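Long-range contacts in aldo-keto reductase family 1 member C1 (Caenorhabditis elegans, PDB 1QWK), which probably reduces carbonyl compounds such as aldoses with NADPH, as a member of the aldo-keto reductase family with its TIM-barrel fold: residues 21-26 against 46-51; 75-80 against 108-113. All blocks are in the same frame, centred on the assembly; numbering follows the deposited sequence.

Contact 1. Residues 21-26 against 46-51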
loop_
_atom_site.group_PDB
_atom_site.type_symbol
_atom_site.label_atom_id
_atom_site.label_comp_id
_atom_site.label_asym_id
_atom_site.label_seq_id
_atom_site.Cartn_x
_atom_site.Cartn_y
_atom_site.Cartn_z
ATOM N N LEU A 21 -3.316 7.398 2.273
ATOM C CA LEU A 21 -2.014 7.920 2.640
ATOM C C LEU A 21 -1.121 6.756 3.046
ATOM O O LEU A 21 -1.451 5.997 3.960
ATOM C CB LEU A 21 -2.146 8.902 3.808
ATOM C CG LEU A 21 -0.846 9.539 4.312
ATOM C CD1 LEU A 21 -0.287 10.480 3.251
ATOM C CD2 LEU A 21 -1.120 10.295 5.607
ATOM N N GLY A 22 -0.008 6.600 2.339
ATOM C CA GLY A 22 0.936 5.547 2.665
ATOM C C GLY A 22 1.886 6.143 3.685
ATOM O O GLY A 22 2.484 7.190 3.429
ATOM N N THR A 23 2.034 5.497 4.838
ATOM C CA THR A 23 2.899 6.029 5.888
ATOM C C THR A 23 4.252 5.339 6.086
ATOM O O THR A 23 4.959 5.657 7.037
ATOM C CB THR A 23 2.170 6.028 7.259
ATOM O OG1 THR A 23 1.918 4.680 7.674
ATOM C CG2 THR A 23 0.845 6.781 7.162
ATOM N N TRP A 24 4.632 4.426 5.196
ATOM C CA TRP A 24 5.903 3.724 5.368
ATOM C C TRP A 24 7.147 4.622 5.384
ATOM O O TRP A 24 8.221 4.193 5.808
ATOM C CB TRP A 24 6.066 2.633 4.300
ATOM C CG TRP A 24 6.226 3.125 2.895
ATOM C CD1 TRP A 24 5.255 3.640 2.085
ATOM C CD2 TRP A 24 7.433 3.119 2.125
ATOM N NE1 TRP A 24 5.785 3.953 0.853
ATOM C CE2 TRP A 24 7.120 3.642 0.852
ATOM C CE3 TRP A 24 8.750 2.719 2.389
ATOM C CZ2 TRP A 24 8.079 3.778 -0.158
ATOM C CZ3 TRP A 24 9.705 2.855 1.384
ATOM C CH2 TRP A 24 9.361 3.380 0.126
ATOM N N GLN A 25 6.998 5.863 4.933
ATOM C CA GLN A 25 8.107 6.817 4.903
ATOM C C GLN A 25 7.864 7.987 5.850
ATOM O O GLN A 25 8.330 9.099 5.600
ATOM C CB GLN A 25 8.294 7.363 3.487
ATOM C CG GLN A 25 9.136 6.495 2.573
ATOM C CD GLN A 25 10.598 6.493 2.975
ATOM O OE1 GLN A 25 11.203 7.552 3.149
ATOM N NE2 GLN A 25 11.175 5.306 3.120
ATOM N N SER A 26 7.135 7.741 6.935
ATOM C CA SER A 26 6.827 8.799 7.891
ATOM C C SER A 26 7.167 8.435 9.328
ATOM O O SER A 26 6.788 7.373 9.818
ATOM C CB SER A 26 5.340 9.158 7.811
ATOM O OG SER A 26 4.975 9.557 6.502
ATOM N N ILE A 46 -5.958 5.455 5.571
ATOM C CA ILE A 46 -4.617 5.588 6.131
ATOM C C ILE A 46 -4.026 4.183 6.186
ATOM O O ILE A 46 -4.625 3.273 6.764
ATOM C CB ILE A 46 -4.634 6.166 7.574
ATOM C CG1 ILE A 46 -5.328 7.537 7.589
ATOM C CG2 ILE A 46 -3.205 6.287 8.102
ATOM C CD1 ILE A 46 -4.758 8.541 6.603
ATOM N N ASP A 47 -2.857 4.009 5.580
ATOM C CA ASP A 47 -2.190 2.711 5.539
ATOM C C ASP A 47 -0.950 2.713 6.420
ATOM O O ASP A 47 -0.058 3.542 6.245
ATOM C CB ASP A 47 -1.779 2.381 4.102
ATOM C CG ASP A 47 -1.190 0.996 3.972
ATOM O OD1 ASP A 47 -1.963 0.036 3.735
ATOM O OD2 ASP A 47 0.041 0.853 4.129
ATOM N N THR A 48 -0.898 1.784 7.366
ATOM C CA THR A 48 0.235 1.689 8.269
ATOM C C THR A 48 0.659 0.233 8.435
ATOM O O THR A 48 0.173 -0.652 7.722
ATOM C CB THR A 48 -0.114 2.308 9.646
ATOM O OG1 THR A 48 1.061 2.366 10.461
ATOM C CG2 THR A 48 -1.182 1.490 10.346
ATOM N N ALA A 49 1.570 -0.006 9.371
ATOM C CA ALA A 49 2.074 -1.349 9.633
ATOM C C ALA A 49 2.751 -1.358 10.990
ATOM O O ALA A 49 3.360 -0.364 11.389
ATOM C CB ALA A 49 3.072 -1.755 8.552
ATOM N N SER A 50 2.652 -2.472 11.703
ATOM C CA SER A 50 3.272 -2.552 13.015
ATOM C C SER A 50 4.771 -2.265 12.931
ATOM O O SER A 50 5.334 -1.620 13.815
ATOM C CB SER A 50 3.037 -3.931 13.646
ATOM O OG SER A 50 3.705 -4.951 12.928
ATOM N N VAL A 51 5.414 -2.715 11.857
ATOM C CA VAL A 51 6.853 -2.518 11.710
ATOM C C VAL A 51 7.300 -1.063 11.509
ATOM O O VAL A 51 8.466 -0.733 11.744
ATOM C CB VAL A 51 7.415 -3.388 10.550
ATOM C CG1 VAL A 51 7.077 -2.765 9.207
ATOM C CG2 VAL A 51 8.918 -3.574 10.719
HETATM O O HOH W 1 2.149 2.584 3.883
#
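The carbonyl O of Asp-47 takes two hydrogen bonds from Thr-23, one from the backbone and one from the side chain. Thr-23 N lies 3.2 Å from Asp-47 O, and Thr-23 OG1 approaches the same Asp-47 O more closely, at 2.7 Å, tilted 16° from the carbonyl plane. The hydroxyl can bend back to this acceptor because OG1 stands between the backbone N and the carbonyl carbon (chi1 66°). A threonine suits the place: its hydroxyl prolongs the pairing just where the strand gives way to a type I turn, Thr-23 to Ser-26, while Thr-23 CG2 faces Ile-46 CG2 at 4.2 Å. A second backbone bond, Asp-47 N to Leu-21 O at 2.9 Å, belongs to the parallel pairing of strands 21-22 and 45-47, which with helix 28-41 form the first beta-alpha-beta unit of the TIM barrel.

Apolar packing occupies the face of Leu-21 and Ile-46, whose side chains run side by side; Ile-46 CD1 reaches Leu-21 CB at 3.8 Å, and Leu-21 also packs on Val-35 and Ala-38 of the helix. Gly-22, paired with Asp-47, adds no side chain on the other face, where the carboxylate meets Lys-81 and a water. Asp-47 OD2 forms a salt bridge with Lys-81 and accepts from the water at 2.7 Å; the same Thr-23 N-H, already shared with Asp-47 O, gives this water a weak bond.

Contact 2. Residues 75-80 against 108-113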
loop_
_atom_site.group_PDB
_atom_site.type_symbol
_atom_site.label_atom_id
_atom_site.label_comp_id
_atom_site.label_asym_id
_atom_site.label_seq_id
_atom_site.Cartn_x
_atom_site.Cartn_y
_atom_site.Cartn_z
ATOM N N GLU A 75 -16.123 7.024 8.968
ATOM C CA GLU A 75 -15.753 7.648 7.701
ATOM C C GLU A 75 -14.311 7.371 7.296
ATOM O O GLU A 75 -13.914 7.660 6.169
ATOM C CB GLU A 75 -15.955 9.162 7.778
ATOM C CG GLU A 75 -17.396 9.597 7.924
ATOM C CD GLU A 75 -17.525 11.100 8.046
ATOM O OE1 GLU A 75 -17.011 11.662 9.037
ATOM O OE2 GLU A 75 -18.137 11.720 7.152
ATOM N N LEU A 76 -13.531 6.823 8.221
ATOM C CA LEU A 76 -12.131 6.522 7.956
ATOM C C LEU A 76 -11.883 5.033 7.765
ATOM O O LEU A 76 -12.484 4.201 8.443
ATOM C CB LEU A 76 -11.252 7.032 9.099
ATOM C CG LEU A 76 -11.129 8.544 9.284
ATOM C CD1 LEU A 76 -10.265 8.830 10.511
ATOM C CD2 LEU A 76 -10.506 9.178 8.047
ATOM N N PHE A 77 -10.997 4.711 6.829
ATOM C CA PHE A 77 -10.632 3.331 6.540
ATOM C C PHE A 77 -9.184 3.190 6.994
ATOM O O PHE A 77 -8.286 3.830 6.440
ATOM C CB PHE A 77 -10.740 3.049 5.035
ATOM C CG PHE A 77 -10.662 1.586 4.677
ATOM C CD1 PHE A 77 -11.817 0.870 4.360
ATOM C CD2 PHE A 77 -9.435 0.920 4.675
ATOM C CE1 PHE A 77 -11.758 -0.485 4.036
ATOM C CE2 PHE A 77 -9.358 -0.433 4.353
ATOM C CZ PHE A 77 -10.524 -1.144 4.036
ATOM N N ILE A 78 -8.960 2.366 8.014
ATOM C CA ILE A 78 -7.617 2.158 8.553
ATOM C C ILE A 78 -7.089 0.765 8.213
ATOM O O ILE A 78 -7.732 -0.240 8.512
ATOM C CB ILE A 78 -7.603 2.316 10.094
ATOM C CG1 ILE A 78 -8.185 3.683 10.489
ATOM C CG2 ILE A 78 -6.185 2.131 10.628
ATOM C CD1 ILE A 78 -7.484 4.871 9.866
ATOM N N THR A 79 -5.915 0.724 7.591
ATOM C CA THR A 79 -5.267 -0.529 7.212
ATOM C C THR A 79 -3.964 -0.694 7.979
ATOM O O THR A 79 -3.195 0.251 8.082
ATOM C CB THR A 79 -4.860 -0.542 5.712
ATOM O OG1 THR A 79 -6.021 -0.435 4.892
ATOM C CG2 THR A 79 -4.097 -1.830 5.367
ATOM N N THR A 80 -3.722 -1.872 8.541
ATOM C CA THR A 80 -2.444 -2.102 9.181
ATOM C C THR A 80 -1.987 -3.498 8.791
ATOM O O THR A 80 -2.758 -4.275 8.215
ATOM C CB THR A 80 -2.463 -1.917 10.721
ATOM O OG1 THR A 80 -1.107 -1.823 11.182
ATOM C CG2 THR A 80 -3.139 -3.083 11.417
ATOM N N VAL A 108 -9.837 -2.676 12.972
ATOM C CA VAL A 108 -9.238 -2.039 11.806
ATOM C C VAL A 108 -10.091 -2.465 10.620
ATOM O O VAL A 108 -10.743 -3.509 10.656
ATOM C CB VAL A 108 -7.760 -2.469 11.563
ATOM C CG1 VAL A 108 -6.864 -1.879 12.650
ATOM C CG2 VAL A 108 -7.639 -3.982 11.523
ATOM N N ASP A 109 -10.102 -1.652 9.577
ATOM C CA ASP A 109 -10.904 -1.962 8.409
ATOM C C ASP A 109 -10.275 -3.059 7.561
ATOM O O ASP A 109 -10.983 -3.883 6.979
ATOM C CB ASP A 109 -11.129 -0.677 7.616
ATOM C CG ASP A 109 -11.891 0.367 8.430
ATOM O OD1 ASP A 109 -13.143 0.333 8.430
ATOM O OD2 ASP A 109 -11.236 1.195 9.100
ATOM N N LEU A 110 -8.948 -3.093 7.522
ATOM C CA LEU A 110 -8.234 -4.105 6.748
ATOM C C LEU A 110 -6.951 -4.499 7.471
ATOM O O LEU A 110 -6.196 -3.636 7.921
ATOM C CB LEU A 110 -7.908 -3.559 5.346
ATOM C CG LEU A 110 -7.083 -4.455 4.402
ATOM C CD1 LEU A 110 -7.817 -5.754 4.126
ATOM C CD2 LEU A 110 -6.815 -3.706 3.093
ATOM N N TYR A 111 -6.715 -5.804 7.596
ATOM C CA TYR A 111 -5.517 -6.315 8.257
ATOM C C TYR A 111 -4.802 -7.245 7.290
ATOM O O TYR A 111 -5.387 -8.223 6.822
ATOM C CB TYR A 111 -5.890 -7.075 9.530
ATOM C CG TYR A 111 -4.714 -7.401 10.417
ATOM C CD1 TYR A 111 -3.782 -6.416 10.762
ATOM C CD2 TYR A 111 -4.562 -8.672 10.964
ATOM C CE1 TYR A 111 -2.735 -6.690 11.635
ATOM C CE2 TYR A 111 -3.518 -8.954 11.839
ATOM C CZ TYR A 111 -2.613 -7.963 12.173
ATOM O OH TYR A 111 -1.604 -8.239 13.066
ATOM N N LEU A 112 -3.538 -6.944 6.999
ATOM C CA LEU A 112 -2.758 -7.724 6.036
ATOM C C LEU A 112 -1.531 -8.419 6.590
ATOM O O LEU A 112 -0.933 -7.959 7.558
ATOM C CB LEU A 112 -2.268 -6.803 4.910
ATOM C CG LEU A 112 -3.243 -5.830 4.241
ATOM C CD1 LEU A 112 -2.481 -4.954 3.264
ATOM C CD2 LEU A 112 -4.348 -6.602 3.547
ATOM N N ALA A 113 -1.155 -9.533 5.970
ATOM C CA ALA A 113 0.081 -10.205 6.347
ATOM C C ALA A 113 1.067 -9.352 5.529
ATOM O O ALA A 113 0.970 -9.306 4.304
ATOM C CB ALA A 113 0.076 -11.655 5.844
HETATM O O HOH W 2 -14.709 2.368 9.011
#
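Asp-109 meets three consecutive residues, Leu-76, Phe-77 and Ile-78, at the start of a parallel strand pair of the TIM barrel, 77-80 with 110-113, connected through helix 92-103. Asp-109 CB sits over the centre of one face of the Phe-77 ring, 3.4 Å from its centroid and 3° off the ring normal, a CH-pi contact. Asp-109 CG, beside the backbone N, turns the carboxylate back along the neighbouring strand, 3.7 Å from Phe-77 CA. Asp-109 OD2 accepts a nearly straight hydrogen bond (172°) from Ile-78 N at 2.8 Å, met on the anti side and 34° out of the carboxylate plane. It also forms a salt bridge with Arg-73, whose positive charge probably eases the closeness of Asp-109 OD2 and Leu-76 O, two acceptors 3.3 Å apart. Asp-109 OD1 lies 2.6 Å from a water that also stands near Leu-76 O. A short acidic side chain suits this meeting of a main-chain N-H and an arginine. Ile-78 O accepts from both Asp-109 N and Leu-110 N, and Leu-110 CB also touches the Phe-77 ring. On the opposite face of the sheet, Thr-80 CG2 meets the edge of the Tyr-111 ring, 3.5 Å from Tyr-111 CD1.

Contacts 1 and 2 are successive strand pairings of one barrel sheet, their centres about 11 Å apart, and they meet where strand 45-47 lies beside strand 77-82. Probable backbone hydrogen bonds join them: Ile-46 N to Phe-77 O at 3.0 Å and Thr-48 N to Thr-79 O at 2.9 Å. Packing adds Asp-47 OD1 against Thr-79 CG2, 3.3 Å apart. Both lead toward the predicted active site. Their junction there is Lys-81, which follows Thr-80 of contact 2 and is predicted to lower the tyrosine's pKa: its side chain is about 3 Å from that of Asp-47 and about 4 Å from that of Leu-112. The side chain of Thr-23 is about 4 Å from that of Tyr-52, the predicted proton donor.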